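Local coordinates for transferrin binding protein B (Actinobacillus suis, PDB 3PQU) that binds host transferrin at the bacterial outer membrane, probably as the lipoprotein part of a receptor for iron acquisition, at residues 227-232 with 246-251. Sequence-based numbering, arbitrary orientation.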
loop_
_atom_site.group_PDB
_atom_site.type_symbol
_atom_site.label_atom_id
_atom_site.label_comp_id
_atom_site.label_asym_id
_atom_site.label_seq_id
_atom_site.Cartn_x
_atom_site.Cartn_y
_atom_site.Cartn_z
ATOM N N VAL A 227 -17.878 -7.234 21.108
ATOM C CA VAL A 227 -16.933 -8.351 21.130
ATOM C C VAL A 227 -15.466 -7.868 21.202
ATOM O O VAL A 227 -15.058 -6.954 20.467
ATOM C CB VAL A 227 -17.114 -9.261 19.887
ATOM C CG1 VAL A 227 -16.039 -10.354 19.868
ATOM C CG2 VAL A 227 -18.508 -9.901 19.875
ATOM N N ALA A 228 -14.687 -8.478 22.095
ATOM C CA ALA A 228 -13.248 -8.233 22.188
ATOM C C ALA A 228 -12.872 -6.761 22.032
ATOM O O ALA A 228 -13.350 -5.912 22.768
ATOM C CB ALA A 228 -12.472 -9.091 21.163
ATOM N N HIS A 229 -11.991 -6.483 21.073
ATOM C CA HIS A 229 -11.504 -5.129 20.853
ATOM C C HIS A 229 -12.037 -4.595 19.526
ATOM O O HIS A 229 -11.603 -5.006 18.436
ATOM C CB HIS A 229 -9.973 -5.090 20.888
ATOM C CG HIS A 229 -9.393 -5.726 22.113
ATOM N ND1 HIS A 229 -8.997 -7.049 22.152
ATOM C CD2 HIS A 229 -9.170 -5.227 23.353
ATOM C CE1 HIS A 229 -8.556 -7.338 23.367
ATOM N NE2 HIS A 229 -8.656 -6.251 24.115
ATOM N N SER A 230 -12.982 -3.668 19.625
ATOM C CA SER A 230 -13.681 -3.189 18.440
ATOM C C SER A 230 -13.219 -1.788 18.059
ATOM O O SER A 230 -12.776 -0.996 18.901
ATOM C CB SER A 230 -15.204 -3.224 18.663
ATOM O OG SER A 230 -15.564 -2.371 19.736
ATOM N N SER A 231 -13.318 -1.486 16.770
ATOM C CA SER A 231 -12.909 -0.187 16.276
ATOM C C SER A 231 -14.021 0.408 15.430
ATOM O O SER A 231 -14.786 -0.316 14.782
ATOM C CB SER A 231 -11.619 -0.305 15.454
ATOM O OG SER A 231 -11.819 -1.021 14.249
ATOM N N GLU A 232 -14.109 1.729 15.431
ATOM C CA GLU A 232 -15.009 2.406 14.514
ATOM C C GLU A 232 -14.360 3.681 13.991
ATOM O O GLU A 232 -13.714 4.410 14.746
ATOM C CB GLU A 232 -16.352 2.711 15.179
ATOM C CG GLU A 232 -17.376 3.241 14.172
ATOM C CD GLU A 232 -18.794 3.318 14.726
ATOM O OE1 GLU A 232 -19.130 2.548 15.656
ATOM O OE2 GLU A 232 -19.573 4.150 14.211
ATOM N N LEU A 246 -11.403 3.430 19.588
ATOM C CA LEU A 246 -11.087 2.032 19.862
ATOM C C LEU A 246 -11.612 1.650 21.231
ATOM O O LEU A 246 -11.333 2.345 22.214
ATOM C CB LEU A 246 -9.568 1.793 19.814
ATOM C CG LEU A 246 -8.826 2.372 18.596
ATOM C CD1 LEU A 246 -7.326 2.083 18.716
ATOM C CD2 LEU A 246 -9.370 1.777 17.319
ATOM N N TYR A 247 -12.333 0.527 21.289
ATOM C CA TYR A 247 -13.055 0.112 22.486
ATOM C C TYR A 247 -12.584 -1.234 23.018
ATOM O O TYR A 247 -12.180 -2.108 22.246
ATOM C CB TYR A 247 -14.554 -0.018 22.177
ATOM C CG TYR A 247 -15.225 1.263 21.759
ATOM C CD1 TYR A 247 -15.787 2.113 22.711
ATOM C CD2 TYR A 247 -15.335 1.609 20.412
ATOM C CE1 TYR A 247 -16.421 3.302 22.336
ATOM C CE2 TYR A 247 -15.975 2.786 20.025
ATOM C CZ TYR A 247 -16.514 3.625 20.990
ATOM O OH TYR A 247 -17.148 4.785 20.609
ATOM N N ARG A 248 -12.660 -1.397 24.335
ATOM C CA ARG A 248 -12.459 -2.695 24.983
ATOM C C ARG A 248 -13.812 -3.169 25.486
ATOM O O ARG A 248 -14.496 -2.471 26.257
ATOM C CB ARG A 248 -11.456 -2.582 26.150
ATOM C CG ARG A 248 -11.186 -3.895 26.925
ATOM C CD ARG A 248 -10.475 -3.620 28.262
ATOM N NE ARG A 248 -10.050 -4.836 28.960
ATOM C CZ ARG A 248 -10.769 -5.450 29.903
ATOM N NH1 ARG A 248 -11.950 -4.973 30.257
ATOM N NH2 ARG A 248 -10.307 -6.542 30.495
ATOM N N ASN A 249 -14.216 -4.349 25.035
ATOM C CA ASN A 249 -15.524 -4.894 25.404
ATOM C C ASN A 249 -15.364 -6.014 26.422
ATOM O O ASN A 249 -15.013 -7.135 26.059
ATOM C CB ASN A 249 -16.236 -5.396 24.144
ATOM C CG ASN A 249 -16.424 -4.294 23.127
ATOM O OD1 ASN A 249 -17.197 -3.369 23.355
ATOM N ND2 ASN A 249 -15.695 -4.364 22.020
ATOM N N GLY A 250 -15.611 -5.700 27.689
ATOM C CA GLY A 250 -15.309 -6.606 28.783
ATOM C C GLY A 250 -15.999 -7.956 28.765
ATOM O O GLY A 250 -16.963 -8.195 28.031
ATOM N N TYR A 251 -15.491 -8.852 29.595
ATOM C CA TYR A 251 -16.081 -10.169 29.774
ATOM C C TYR A 251 -17.511 -10.016 30.296
ATOM O O TYR A 251 -17.774 -9.116 31.087
ATOM C CB TYR A 251 -15.228 -10.956 30.773
ATOM C CG TYR A 251 -15.779 -12.307 31.109
ATOM C CD1 TYR A 251 -16.599 -12.486 32.216
ATOM C CD2 TYR A 251 -15.481 -13.414 30.318
ATOM C CE1 TYR A 251 -17.112 -13.734 32.526
ATOM C CE2 TYR A 251 -15.987 -14.662 30.621
ATOM C CZ TYR A 251 -16.802 -14.814 31.724
ATOM O OH TYR A 251 -17.302 -16.052 32.027
#
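First torsions put CG of N249 anti to its carbonyl carbon (chi1 -59°) and OG of S230 between its backbone N and carbonyl carbon (chi1 62°). From CG the amide of N249 extends toward strand 229-236, and its ND2 gives S230 OG a nearly straight hydrogen bond of 3.0 Å, with the hydroxyl in the amide plane. The same ND2 binds A228 O at 2.9 Å, approaching from above the carbonyl plane, and more weakly V227 O. A228 O also accepts from the backbone N of N249 at 2.9 Å, so one residue grips this carbonyl twice; A228 lies just ahead of strand 229-236.

From there the register is antiparallel. S230 and Y247 form a hydrogen-bonded pair: Y247 N to S230 O is 2.9 Å, and the return bond from S230 N to Y247 O is longer, at 3.2 Å, and more bent. W176 NE1 is a second donor to Y247 O. On the same face as the N249 amide, S230 OG rests 3.5 Å from Y247 CB. H229, S231, L246 and R248 occupy the other face, where L246 CD2 packs on S231 CB at 3.6 Å. H229 CD2 and R248 CG approach loosely; the polar ends of both residues turn to D207, R248 NE in a salt bridge and H229 NE2 in a hydrogen bond. F178 and W176 of strand 170-183 meet the imidazole edge-to-face. The arrangement is the open end of an antiparallel beta hairpin, strands 229-236 and 241-249, within the N-lobe beta barrel of TbpB.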